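Local structure of peptide synthetase, module 7 (Actinoplanes teichomyceticus, 4TX3) at residues B[284-289]-B[364-369]; B[399-404]-B[418-423]; B[307-312]-B[358-363]; B[147-152]-B[288-293]. The protein probably serves as a condensation-like X-domain of the teicoplanin peptide synthetase, helping recruit the haem-thiolate oxygenases that cross-link the carrier-bound peptide. One frame throughout, in Å; residues are numbered along the deposited sequence.

Contact 1 (B[284-289]-B[364-369])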
loop_
_atom_site.group_PDB
_atom_site.type_symbol
_atom_site.label_atom_id
_atom_site.label_comp_id
_atom_site.label_asym_id
_atom_site.label_seq_id
_atom_site.Cartn_x
_atom_site.Cartn_y
_atom_site.Cartn_z
ATOM N N ILE B 284 -29.884 3.207 -1.941
ATOM C CA ILE B 284 -28.707 3.868 -1.408
ATOM C C ILE B 284 -27.489 3.445 -2.198
ATOM O O ILE B 284 -27.196 2.251 -2.307
ATOM C CB ILE B 284 -28.486 3.531 0.049
ATOM C CG1 ILE B 284 -29.681 4.020 0.875
ATOM C CG2 ILE B 284 -27.171 4.141 0.520
ATOM C CD1 ILE B 284 -29.572 3.732 2.343
ATOM N N GLY B 285 -26.784 4.423 -2.753
ATOM C CA GLY B 285 -25.634 4.138 -3.587
ATOM C C GLY B 285 -24.320 4.317 -2.850
ATOM O O GLY B 285 -24.247 4.969 -1.801
ATOM N N THR B 286 -23.280 3.721 -3.414
ATOM C CA THR B 286 -21.935 3.822 -2.885
ATOM C C THR B 286 -20.933 3.818 -4.039
ATOM O O THR B 286 -21.253 3.368 -5.139
ATOM C CB THR B 286 -21.618 2.667 -1.906
ATOM O OG1 THR B 286 -20.506 3.032 -1.078
ATOM C CG2 THR B 286 -21.293 1.386 -2.661
ATOM N N THR B 287 -19.731 4.332 -3.787
ATOM C CA THR B 287 -18.694 4.335 -4.801
ATOM C C THR B 287 -17.592 3.339 -4.436
ATOM O O THR B 287 -16.915 3.482 -3.426
ATOM C CB THR B 287 -18.111 5.732 -4.997
ATOM O OG1 THR B 287 -19.165 6.617 -5.378
ATOM C CG2 THR B 287 -17.059 5.733 -6.103
ATOM N N LEU B 288 -17.447 2.313 -5.267
ATOM C CA LEU B 288 -16.398 1.324 -5.111
ATOM C C LEU B 288 -15.124 1.793 -5.803
ATOM O O LEU B 288 -15.203 2.444 -6.850
ATOM C CB LEU B 288 -16.825 -0.011 -5.710
ATOM C CG LEU B 288 -18.145 -0.613 -5.265
ATOM C CD1 LEU B 288 -18.335 -1.944 -5.965
ATOM C CD2 LEU B 288 -18.116 -0.781 -3.769
ATOM N N PRO B 289 -13.948 1.434 -5.246
ATOM C CA PRO B 289 -12.695 1.689 -5.959
ATOM C C PRO B 289 -12.548 0.688 -7.096
ATOM O O PRO B 289 -13.350 -0.250 -7.165
ATOM C CB PRO B 289 -11.634 1.443 -4.896
ATOM C CG PRO B 289 -12.218 0.293 -4.122
ATOM C CD PRO B 289 -13.718 0.600 -4.050
ATOM N N GLY B 364 -25.797 8.879 -0.937
ATOM C CA GLY B 364 -24.628 8.026 -1.026
ATOM C C GLY B 364 -24.036 7.694 0.331
ATOM O O GLY B 364 -24.131 8.494 1.275
ATOM N N LEU B 365 -23.424 6.515 0.439
ATOM C CA LEU B 365 -22.769 6.118 1.678
ATOM C C LEU B 365 -21.392 5.507 1.443
ATOM O O LEU B 365 -21.222 4.594 0.646
ATOM C CB LEU B 365 -23.637 5.136 2.458
ATOM C CG LEU B 365 -23.012 4.520 3.713
ATOM C CD1 LEU B 365 -22.604 5.587 4.695
ATOM C CD2 LEU B 365 -23.988 3.575 4.354
ATOM N N GLN B 366 -20.413 6.037 2.160
ATOM C CA GLN B 366 -19.037 5.570 2.099
ATOM C C GLN B 366 -18.571 5.220 3.517
ATOM O O GLN B 366 -18.591 6.063 4.400
ATOM C CB GLN B 366 -18.150 6.660 1.487
ATOM C CG GLN B 366 -17.166 6.187 0.453
ATOM C CD GLN B 366 -17.826 5.705 -0.826
ATOM O OE1 GLN B 366 -18.909 6.171 -1.229
ATOM N NE2 GLN B 366 -17.178 4.754 -1.471
ATOM N N VAL B 367 -18.195 3.973 3.744
ATOM C CA VAL B 367 -17.669 3.557 5.028
ATOM C C VAL B 367 -16.325 2.916 4.796
ATOM O O VAL B 367 -16.257 1.762 4.403
ATOM C CB VAL B 367 -18.592 2.557 5.751
ATOM C CG1 VAL B 367 -17.912 2.024 7.013
ATOM C CG2 VAL B 367 -19.923 3.202 6.102
ATOM N N ARG B 368 -15.251 3.666 5.017
ATOM C CA ARG B 368 -13.911 3.161 4.722
ATOM C C ARG B 368 -13.103 2.900 5.994
ATOM O O ARG B 368 -13.430 3.400 7.080
ATOM C CB ARG B 368 -13.153 4.149 3.830
ATOM C CG ARG B 368 -12.667 5.369 4.592
ATOM C CD ARG B 368 -11.793 6.284 3.758
ATOM N NE ARG B 368 -11.058 7.216 4.608
ATOM C CZ ARG B 368 -9.833 6.989 5.080
ATOM N NH1 ARG B 368 -9.205 5.858 4.774
ATOM N NH2 ARG B 368 -9.233 7.891 5.855
ATOM N N GLU B 369 -12.039 2.117 5.851
ATOM C CA GLU B 369 -11.091 1.892 6.945
ATOM C C GLU B 369 -10.097 3.045 7.089
ATOM O O GLU B 369 -9.935 3.841 6.165
ATOM C CB GLU B 369 -10.332 0.585 6.729
ATOM C CG GLU B 369 -10.201 -0.229 7.988
ATOM C CD GLU B 369 -11.474 -0.960 8.303
ATOM O OE1 GLU B 369 -12.324 -1.045 7.395
ATOM O OE2 GLU B 369 -11.630 -1.447 9.446
#
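Q366 reaches across to the backbone of T287 at a point where the two strands have already begun to part. Their axes, 46° apart in direction, leave a single backbone bridge, G285 with G364, closed by the bond from L365 N to G285 O (2.8 Å). It joins the end of strand 281-288 to 363-369, an edge strand of the four-stranded sheet. Beyond CB, which stays with its own strand, the glutamine bends at chi2 (68°), and CD comes to lie 3.5 Å from T287 O. At the tip, OE1 takes the N-H of T287 on a lone pair in the amide plane, T287 N to Q366 OE1 being 3.3 Å and fairly straight at 162°. NE2 faces T287 O at an implausible 2.3 Å, a doubtful length. OE1 also has T286 OG1 beside it at 3.5 Å. That hydroxyl, anti to its own backbone N, points at L365 O, again doubtfully close. The nonpolar share is small: I284 CG2 against L365 CB at 4.2 Å. Past the bridge, then, side-chain groups take up the pairing: the bond from T287 N to OE1 is its secure half, and the doubtful NE2 half is at least consistent with this orientation of the amide.

Contact 2 (B[399-404]-B[418-423])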
loop_
_atom_site.group_PDB
_atom_site.type_symbol
_atom_site.label_atom_id
_atom_site.label_comp_id
_atom_site.label_asym_id
_atom_site.label_seq_id
_atom_site.Cartn_x
_atom_site.Cartn_y
_atom_site.Cartn_z
ATOM N N LEU B 399 -27.342 13.948 -0.822
ATOM C CA LEU B 399 -26.608 13.693 0.413
ATOM C C LEU B 399 -25.532 12.627 0.206
ATOM O O LEU B 399 -25.714 11.677 -0.552
ATOM C CB LEU B 399 -27.564 13.261 1.533
ATOM C CG LEU B 399 -28.786 14.158 1.754
ATOM C CD1 LEU B 399 -29.864 13.448 2.554
ATOM C CD2 LEU B 399 -28.368 15.442 2.430
ATOM N N ALA B 400 -24.411 12.787 0.900
ATOM C CA ALA B 400 -23.305 11.845 0.797
ATOM C C ALA B 400 -22.597 11.724 2.137
ATOM O O ALA B 400 -22.001 12.674 2.629
ATOM C CB ALA B 400 -22.316 12.277 -0.305
ATOM N N PHE B 401 -22.675 10.538 2.722
ATOM C CA PHE B 401 -22.032 10.259 3.991
ATOM C C PHE B 401 -20.667 9.661 3.741
ATOM O O PHE B 401 -20.544 8.704 2.958
ATOM C CB PHE B 401 -22.868 9.292 4.827
ATOM C CG PHE B 401 -24.174 9.870 5.333
ATOM C CD1 PHE B 401 -25.299 9.887 4.531
ATOM C CD2 PHE B 401 -24.280 10.344 6.626
ATOM C CE1 PHE B 401 -26.493 10.390 4.998
ATOM C CE2 PHE B 401 -25.475 10.848 7.093
ATOM C CZ PHE B 401 -26.581 10.863 6.282
ATOM N N ALA B 402 -19.654 10.228 4.401
ATOM C CA ALA B 402 -18.296 9.685 4.383
ATOM C C ALA B 402 -17.843 9.351 5.813
ATOM O O ALA B 402 -17.475 10.238 6.591
ATOM C CB ALA B 402 -17.339 10.662 3.726
ATOM N N LEU B 403 -17.886 8.067 6.146
ATOM C CA LEU B 403 -17.557 7.583 7.478
ATOM C C LEU B 403 -16.287 6.759 7.463
ATOM O O LEU B 403 -16.097 5.922 6.567
ATOM C CB LEU B 403 -18.693 6.730 8.056
ATOM C CG LEU B 403 -20.136 7.241 8.042
ATOM C CD1 LEU B 403 -20.970 6.329 8.910
ATOM C CD2 LEU B 403 -20.236 8.672 8.517
ATOM N N THR B 404 -15.441 6.982 8.470
ATOM C CA THR B 404 -14.197 6.237 8.649
ATOM C C THR B 404 -14.189 5.447 9.953
ATOM O O THR B 404 -14.349 6.024 11.023
ATOM C CB THR B 404 -12.979 7.171 8.657
ATOM O OG1 THR B 404 -12.903 7.864 7.411
ATOM C CG2 THR B 404 -11.682 6.382 8.879
ATOM N N GLY B 418 -16.564 10.978 10.887
ATOM C CA GLY B 418 -16.929 11.302 9.525
ATOM C C GLY B 418 -17.674 12.590 9.287
ATOM O O GLY B 418 -17.754 13.460 10.160
ATOM N N ALA B 419 -18.217 12.708 8.084
ATOM C CA ALA B 419 -18.894 13.917 7.689
ATOM C C ALA B 419 -20.021 13.619 6.724
ATOM O O ALA B 419 -19.960 12.650 5.966
ATOM C CB ALA B 419 -17.921 14.886 7.064
ATOM N N LEU B 420 -21.047 14.464 6.779
ATOM C CA LEU B 420 -22.153 14.421 5.842
ATOM C C LEU B 420 -22.007 15.582 4.870
ATOM O O LEU B 420 -22.051 16.735 5.281
ATOM C CB LEU B 420 -23.508 14.492 6.572
ATOM C CG LEU B 420 -24.730 14.689 5.669
ATOM C CD1 LEU B 420 -24.874 13.541 4.653
ATOM C CD2 LEU B 420 -25.991 14.828 6.474
ATOM N N HIS B 421 -21.814 15.293 3.590
ATOM C CA HIS B 421 -21.793 16.355 2.599
ATOM C C HIS B 421 -23.190 16.510 2.017
ATOM O O HIS B 421 -23.874 15.517 1.787
ATOM C CB HIS B 421 -20.771 16.058 1.508
ATOM C CG HIS B 421 -19.370 15.900 2.020
ATOM N ND1 HIS B 421 -18.320 16.668 1.568
ATOM C CD2 HIS B 421 -18.844 15.054 2.937
ATOM C CE1 HIS B 421 -17.211 16.305 2.186
ATOM N NE2 HIS B 421 -17.501 15.328 3.023
ATOM N N TYR B 422 -23.630 17.741 1.791
ATOM C CA TYR B 422 -24.975 17.941 1.265
ATOM C C TYR B 422 -25.018 19.023 0.219
ATOM O O TYR B 422 -24.168 19.912 0.180
ATOM C CB TYR B 422 -25.955 18.294 2.386
ATOM C CG TYR B 422 -25.581 19.569 3.097
ATOM C CD1 TYR B 422 -24.652 19.559 4.136
ATOM C CD2 TYR B 422 -26.136 20.788 2.724
ATOM C CE1 TYR B 422 -24.294 20.722 4.790
ATOM C CE2 TYR B 422 -25.776 21.961 3.371
ATOM C CZ TYR B 422 -24.857 21.919 4.402
ATOM O OH TYR B 422 -24.502 23.076 5.056
ATOM N N ALA B 423 -26.043 18.948 -0.614
ATOM C CA ALA B 423 -26.232 19.909 -1.685
ATOM C C ALA B 423 -26.823 21.180 -1.089
ATOM O O ALA B 423 -27.987 21.202 -0.687
ATOM C CB ALA B 423 -27.132 19.332 -2.770
#
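L420 sets its CD1 methyl squarely on the ring of F401, 3.4 Å from the ring centroid and only 6° off the normal, a CH-pi contact over the middle of the face. L420 CG, anti to the backbone N (chi1 170°), is thereby carried toward the ring, 4.2 Å from F401 CE2, and CD2 of the same leucine lies 4.0 Å from F401 CZ. On the same side of the sheet L399 CD2 packs on Y422 CB at 3.7 Å, while L399 CB touches the same L420 methyl. What holds these groups in register is the antiparallel backbone: A400 with H421 and A402 with A419 are hydrogen-bonded pairs, and F401 with L420 is a non-hydrogen-bonded pair between them. A400, A402, A419 and H421 point to the other side. A CB at G418 would collide with A402 O and L403 CD2; L403 lies beside the bare backbone there. An alanine in place of F401 would probably open a gap beneath L420 CD1 and leave that methyl without its aromatic partner. The two segments are arms of the hairpin 399-407 and 413-423. Its leucine and aromatic face is covered by helix 429-448, with L439 against F401 and L435 against L399. Strand 363-369 flanks one arm, L365 touching F401, and strand 235-242 the other, V238 touching L420.

Contact 3 (B[307-312]-B[358-363])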
loop_
_atom_site.group_PDB
_atom_site.type_symbol
_atom_site.label_atom_id
_atom_site.label_comp_id
_atom_site.label_asym_id
_atom_site.label_seq_id
_atom_site.Cartn_x
_atom_site.Cartn_y
_atom_site.Cartn_z
ATOM N N PRO B 307 -19.759 3.776 -9.364
ATOM C CA PRO B 307 -21.021 3.855 -8.620
ATOM C C PRO B 307 -21.700 2.495 -8.582
ATOM O O PRO B 307 -21.561 1.698 -9.506
ATOM C CB PRO B 307 -21.850 4.863 -9.417
ATOM C CG PRO B 307 -20.841 5.665 -10.178
ATOM C CD PRO B 307 -19.744 4.689 -10.516
ATOM N N PHE B 308 -22.415 2.244 -7.497
ATOM C CA PHE B 308 -22.954 0.935 -7.178
ATOM C C PHE B 308 -24.209 1.142 -6.312
ATOM O O PHE B 308 -24.114 1.390 -5.099
ATOM C CB PHE B 308 -21.896 0.092 -6.455
ATOM C CG PHE B 308 -22.410 -1.222 -5.926
ATOM C CD1 PHE B 308 -23.046 -2.126 -6.771
ATOM C CD2 PHE B 308 -22.256 -1.554 -4.582
ATOM C CE1 PHE B 308 -23.527 -3.347 -6.290
ATOM C CE2 PHE B 308 -22.733 -2.768 -4.082
ATOM C CZ PHE B 308 -23.377 -3.668 -4.942
ATOM N N PRO B 309 -25.390 1.084 -6.947
ATOM C CA PRO B 309 -26.684 1.327 -6.306
ATOM C C PRO B 309 -27.285 0.052 -5.762
ATOM O O PRO B 309 -27.297 -0.948 -6.466
ATOM C CB PRO B 309 -27.531 1.871 -7.451
ATOM C CG PRO B 309 -26.998 1.126 -8.636
ATOM C CD PRO B 309 -25.522 0.973 -8.407
ATOM N N VAL B 310 -27.769 0.080 -4.528
ATOM C CA VAL B 310 -28.424 -1.086 -3.958
ATOM C C VAL B 310 -29.815 -0.705 -3.491
ATOM O O VAL B 310 -30.006 0.258 -2.743
ATOM C CB VAL B 310 -27.604 -1.701 -2.808
ATOM C CG1 VAL B 310 -28.410 -2.786 -2.102
ATOM C CG2 VAL B 310 -26.293 -2.278 -3.364
ATOM N N ARG B 311 -30.795 -1.445 -3.991
ATOM C CA ARG B 311 -32.176 -1.170 -3.679
ATOM C C ARG B 311 -32.559 -1.974 -2.455
ATOM O O ARG B 311 -32.246 -3.161 -2.361
ATOM C CB ARG B 311 -33.070 -1.512 -4.866
ATOM C CG ARG B 311 -34.521 -1.174 -4.679
ATOM C CD ARG B 311 -35.312 -1.702 -5.860
ATOM N NE ARG B 311 -36.688 -1.234 -5.851
ATOM C CZ ARG B 311 -37.494 -1.289 -6.903
ATOM N NH1 ARG B 311 -37.052 -1.796 -8.046
ATOM N NH2 ARG B 311 -38.734 -0.828 -6.819
ATOM N N THR B 312 -33.226 -1.334 -1.504
ATOM C CA THR B 312 -33.588 -2.041 -0.291
ATOM C C THR B 312 -35.073 -1.888 -0.046
ATOM O O THR B 312 -35.623 -0.814 -0.238
ATOM C CB THR B 312 -32.761 -1.532 0.915
ATOM O OG1 THR B 312 -31.380 -1.860 0.698
ATOM C CG2 THR B 312 -33.211 -2.197 2.197
ATOM N N HIS B 358 -29.065 13.561 -9.569
ATOM C CA HIS B 358 -28.332 12.326 -9.823
ATOM C C HIS B 358 -29.329 11.182 -10.051
ATOM O O HIS B 358 -30.235 10.975 -9.244
ATOM C CB HIS B 358 -27.389 12.006 -8.660
ATOM C CG HIS B 358 -26.378 10.947 -8.975
ATOM N ND1 HIS B 358 -26.498 9.648 -8.536
ATOM C CD2 HIS B 358 -25.227 10.998 -9.685
ATOM C CE1 HIS B 358 -25.470 8.939 -8.969
ATOM N NE2 HIS B 358 -24.687 9.737 -9.670
ATOM N N PRO B 359 -29.166 10.438 -11.158
ATOM C CA PRO B 359 -30.061 9.333 -11.527
ATOM C C PRO B 359 -29.944 8.112 -10.596
ATOM O O PRO B 359 -28.887 7.928 -9.979
ATOM C CB PRO B 359 -29.595 8.984 -12.939
ATOM C CG PRO B 359 -28.155 9.350 -12.936
ATOM C CD PRO B 359 -28.057 10.581 -12.117
ATOM N N VAL B 360 -31.010 7.308 -10.510
ATOM C CA VAL B 360 -31.064 6.088 -9.694
ATOM C C VAL B 360 -30.971 6.340 -8.186
ATOM O O VAL B 360 -31.827 5.874 -7.442
ATOM C CB VAL B 360 -29.952 5.081 -10.066
ATOM C CG1 VAL B 360 -30.163 3.755 -9.318
ATOM C CG2 VAL B 360 -29.908 4.853 -11.556
ATOM N N TYR B 361 -29.933 7.036 -7.720
ATOM C CA TYR B 361 -29.874 7.375 -6.299
ATOM C C TYR B 361 -29.373 8.784 -6.035
ATOM O O TYR B 361 -28.601 9.343 -6.808
ATOM C CB TYR B 361 -29.014 6.366 -5.517
ATOM C CG TYR B 361 -27.540 6.367 -5.843
ATOM C CD1 TYR B 361 -27.039 5.613 -6.900
ATOM C CD2 TYR B 361 -26.638 7.104 -5.071
ATOM C CE1 TYR B 361 -25.685 5.606 -7.189
ATOM C CE2 TYR B 361 -25.284 7.109 -5.350
ATOM C CZ TYR B 361 -24.811 6.355 -6.410
ATOM O OH TYR B 361 -23.458 6.352 -6.686
ATOM N N GLN B 362 -29.832 9.345 -4.920
ATOM C CA GLN B 362 -29.530 10.713 -4.546
ATOM C C GLN B 362 -28.859 10.753 -3.162
ATOM O O GLN B 362 -28.390 11.810 -2.706
ATOM C CB GLN B 362 -30.809 11.560 -4.566
ATOM C CG GLN B 362 -31.486 11.661 -5.934
ATOM C CD GLN B 362 -32.260 10.406 -6.309
ATOM O OE1 GLN B 362 -32.994 9.858 -5.495
ATOM N NE2 GLN B 362 -32.088 9.942 -7.543
ATOM N N VAL B 363 -28.822 9.595 -2.500
ATOM C CA VAL B 363 -28.152 9.445 -1.214
ATOM C C VAL B 363 -27.000 8.455 -1.331
ATOM O O VAL B 363 -27.200 7.321 -1.777
ATOM C CB VAL B 363 -29.116 8.959 -0.120
ATOM C CG1 VAL B 363 -28.402 8.909 1.247
ATOM C CG2 VAL B 363 -30.340 9.857 -0.071
#
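P307 and P309 pack against V360 and Y361 without a single hydrogen bond between the two segments. H358, at the start of the second segment, touches neither proline but shapes the loop: its ND1 donates to Y361 O (2.7 Å) in the imidazole plane, and its CE1 sits 3.7 Å above one face of the Y361 ring, toward the rim. P359 O then accepts from Y361 N across a classic gamma turn with V360 at its corner. V360 accordingly has a positive phi (65°), and its CG1 meets P309 CB at 3.7 Å. Y361 carries most of the contact. Its CG lies between the backbone N and the carbonyl carbon (chi1 67°), and CD1 of the ring comes 3.8 Å from P309 CB. At the far end P307 CB touches the hydroxyl OH at 3.5 Å, near the ring plane. An alanine in place of Y361 would probably leave both prolines and the imidazole of H358 facing a gap. Q362 braces the loop with its side chain, NE2 donating to H358 O at 2.7 Å. The loop leads into strand 363-369. Strand 306-313 pairs with 281-288, whose V283 touches both P309 and Y361, while F308 and V310 on the reverse side pack on helix 320-334.

Contact 4 (B[147-152]-B[288-293]); sequences DDDSMD and LPRDED
D147 and R290 meet through a matching pair of torsions, each with CG between its backbone N and carbonyl carbon (chi1 60° in both). The arginine then bends at chi3 (82°), which turns NE back toward the aspartates. R290 NH2 makes a salt bridge to D147 OD1 at 3.2 Å, its hydrogen bond weak at 134°. The same oxygen caps the helix, taking S150 N (2.9 Å) and S150 OG from opposite faces of the carboxylate plane. A water bridges the segments: it donates to D147 OD2 and, at 2.7 Å, to D149 OD2, and accepts from R290 N and, at 3.2 Å, from R290 NE. D149 OD2 also rests on P289 CB (3.4 Å). The guanidinium is shared, since R290 NH1 bonds to L297 O and M300 O, and S150 OG has G302 N as a further partner. By its sequence setting D147 probably matches the aspartate of the condensation-domain HHxxxDG motif, with D148 at the glycine position. The contact joins the start of helix 148-166, whose M151 packs on strand 40-49, to the loop between strands 281-288 and 306-313. In that loop E292 and D293 form salt bridges with basic side chains of another protein's chain.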
loop_
_atom_site.group_PDB
_atom_site.type_symbol
_atom_site.label_atom_id
_atom_site.label_comp_id
_atom_site.label_asym_id
_atom_site.label_seq_id
_atom_site.Cartn_x
_atom_site.Cartn_y
_atom_site.Cartn_z
ATOM N N ASP B 147 -10.237 9.381 -10.530
ATOM C CA ASP B 147 -10.945 9.112 -9.282
ATOM C C ASP B 147 -10.040 9.514 -8.110
ATOM O O ASP B 147 -8.916 9.989 -8.314
ATOM C CB ASP B 147 -11.362 7.632 -9.177
ATOM C CG ASP B 147 -10.170 6.654 -9.222
ATOM O OD1 ASP B 147 -8.995 7.079 -9.139
ATOM O OD2 ASP B 147 -10.416 5.434 -9.328
ATOM N N ASP B 148 -10.509 9.303 -6.885
ATOM C CA ASP B 148 -9.756 9.741 -5.705
ATOM C C ASP B 148 -8.475 8.941 -5.453
ATOM O O ASP B 148 -7.454 9.525 -5.108
ATOM C CB ASP B 148 -10.651 9.703 -4.463
ATOM C CG ASP B 148 -11.727 10.777 -4.492
ATOM O OD1 ASP B 148 -11.485 11.874 -3.935
ATOM O OD2 ASP B 148 -12.809 10.532 -5.084
ATOM N N ASP B 149 -8.518 7.621 -5.620
ATOM C CA ASP B 149 -7.292 6.813 -5.583
ATOM C C ASP B 149 -6.216 7.376 -6.520
ATOM O O ASP B 149 -5.017 7.381 -6.184
ATOM C CB ASP B 149 -7.576 5.355 -5.967
ATOM C CG ASP B 149 -8.372 4.600 -4.904
ATOM O OD1 ASP B 149 -8.461 5.080 -3.753
ATOM O OD2 ASP B 149 -8.905 3.514 -5.227
ATOM N N SER B 150 -6.649 7.860 -7.688
ATOM C CA SER B 150 -5.723 8.333 -8.720
ATOM C C SER B 150 -4.850 9.496 -8.257
ATOM O O SER B 150 -3.735 9.676 -8.746
ATOM C CB SER B 150 -6.484 8.747 -9.982
ATOM O OG SER B 150 -7.016 7.615 -10.632
ATOM N N MET B 151 -5.352 10.282 -7.316
ATOM C CA MET B 151 -4.578 11.409 -6.832
ATOM C C MET B 151 -3.387 10.954 -6.009
ATOM O O MET B 151 -2.350 11.607 -6.054
ATOM C CB MET B 151 -5.442 12.372 -6.026
ATOM C CG MET B 151 -5.261 13.832 -6.481
ATOM S SD MET B 151 -6.070 14.130 -8.075
ATOM C CE MET B 151 -7.480 13.104 -7.749
ATOM N N ASP B 152 -3.503 9.839 -5.284
ATOM C CA ASP B 152 -2.321 9.291 -4.589
ATOM C C ASP B 152 -1.286 8.821 -5.591
ATOM O O ASP B 152 -0.090 9.059 -5.402
ATOM C CB ASP B 152 -2.683 8.129 -3.661
ATOM C CG ASP B 152 -3.601 8.548 -2.549
ATOM O OD1 ASP B 152 -3.249 9.511 -1.832
ATOM O OD2 ASP B 152 -4.682 7.943 -2.400
ATOM N N LEU B 288 -17.447 2.313 -5.267
ATOM C CA LEU B 288 -16.398 1.324 -5.111
ATOM C C LEU B 288 -15.124 1.793 -5.803
ATOM O O LEU B 288 -15.203 2.444 -6.850
ATOM C CB LEU B 288 -16.825 -0.011 -5.710
ATOM C CG LEU B 288 -18.145 -0.613 -5.265
ATOM C CD1 LEU B 288 -18.335 -1.944 -5.965
ATOM C CD2 LEU B 288 -18.116 -0.781 -3.769
ATOM N N PRO B 289 -13.948 1.434 -5.246
ATOM C CA PRO B 289 -12.695 1.689 -5.959
ATOM C C PRO B 289 -12.548 0.688 -7.096
ATOM O O PRO B 289 -13.350 -0.250 -7.165
ATOM C CB PRO B 289 -11.634 1.443 -4.896
ATOM C CG PRO B 289 -12.218 0.293 -4.122
ATOM C CD PRO B 289 -13.718 0.600 -4.050
ATOM N N ARG B 290 -11.543 0.881 -7.948
ATOM C CA ARG B 290 -11.195 -0.081 -8.977
ATOM C C ARG B 290 -11.108 -1.499 -8.409
ATOM O O ARG B 290 -10.739 -1.700 -7.258
ATOM C CB ARG B 290 -9.870 0.312 -9.629
ATOM C CG ARG B 290 -8.701 0.380 -8.669
ATOM C CD ARG B 290 -7.493 1.096 -9.290
ATOM N NE ARG B 290 -7.614 2.551 -9.210
ATOM C CZ ARG B 290 -6.750 3.413 -9.742
ATOM N NH1 ARG B 290 -5.681 2.978 -10.405
ATOM N NH2 ARG B 290 -6.962 4.714 -9.622
ATOM N N ASP B 291 -11.472 -2.474 -9.227
ATOM C CA ASP B 291 -11.346 -3.877 -8.881
ATOM C C ASP B 291 -9.884 -4.253 -8.545
ATOM O O ASP B 291 -9.011 -4.249 -9.406
ATOM C CB ASP B 291 -11.902 -4.698 -10.042
ATOM C CG ASP B 291 -11.816 -6.191 -9.816
ATOM O OD1 ASP B 291 -11.413 -6.638 -8.721
ATOM O OD2 ASP B 291 -12.169 -6.923 -10.763
ATOM N N GLU B 292 -9.625 -4.572 -7.281
ATOM C CA GLU B 292 -8.258 -4.797 -6.804
ATOM C C GLU B 292 -7.627 -6.049 -7.425
ATOM O O GLU B 292 -6.404 -6.194 -7.449
ATOM C CB GLU B 292 -8.236 -4.905 -5.280
ATOM C CG GLU B 292 -8.871 -6.183 -4.727
ATOM C CD GLU B 292 -8.825 -6.270 -3.196
ATOM O OE1 GLU B 292 -8.589 -5.232 -2.530
ATOM O OE2 GLU B 292 -9.013 -7.385 -2.658
ATOM N N ASP B 293 -8.469 -6.945 -7.932
ATOM C CA ASP B 293 -8.004 -8.127 -8.652
ATOM C C ASP B 293 -7.320 -7.769 -9.973
ATOM O O ASP B 293 -6.423 -8.483 -10.425
ATOM C CB ASP B 293 -9.175 -9.087 -8.924
ATOM C CG ASP B 293 -9.648 -9.820 -7.667
ATOM O OD1 ASP B 293 -8.904 -9.836 -6.655
ATOM O OD2 ASP B 293 -10.768 -10.386 -7.694
HETATM O O HOH W 1 -10.233 3.605 -7.618
#

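Overall arrangement
Contacts 1, 2 and 3 lie close together, centres 10 to 15 Å apart, in the half of the condensation-type fold built on the sheet 235-242, 413-423, 399-407, 363-369. Contact 1 ties that sheet to the separate pair 281-288 and 306-313, contact 2 is the sheet's central strand pair, and contact 3 packs the loop entering strand 363-369 on strand 306-313. Contact 4 reaches the other half, its centre about 19 Å from that of contact 2. Along the chain it opens first, at 147-152, and ends on 288-293, where contact 1 begins; contact 3 falls between the segments of contact 1, and contact 2 follows. The loop after strand 281-288 thus links the halves, consistent with the floor loop of condensation domains.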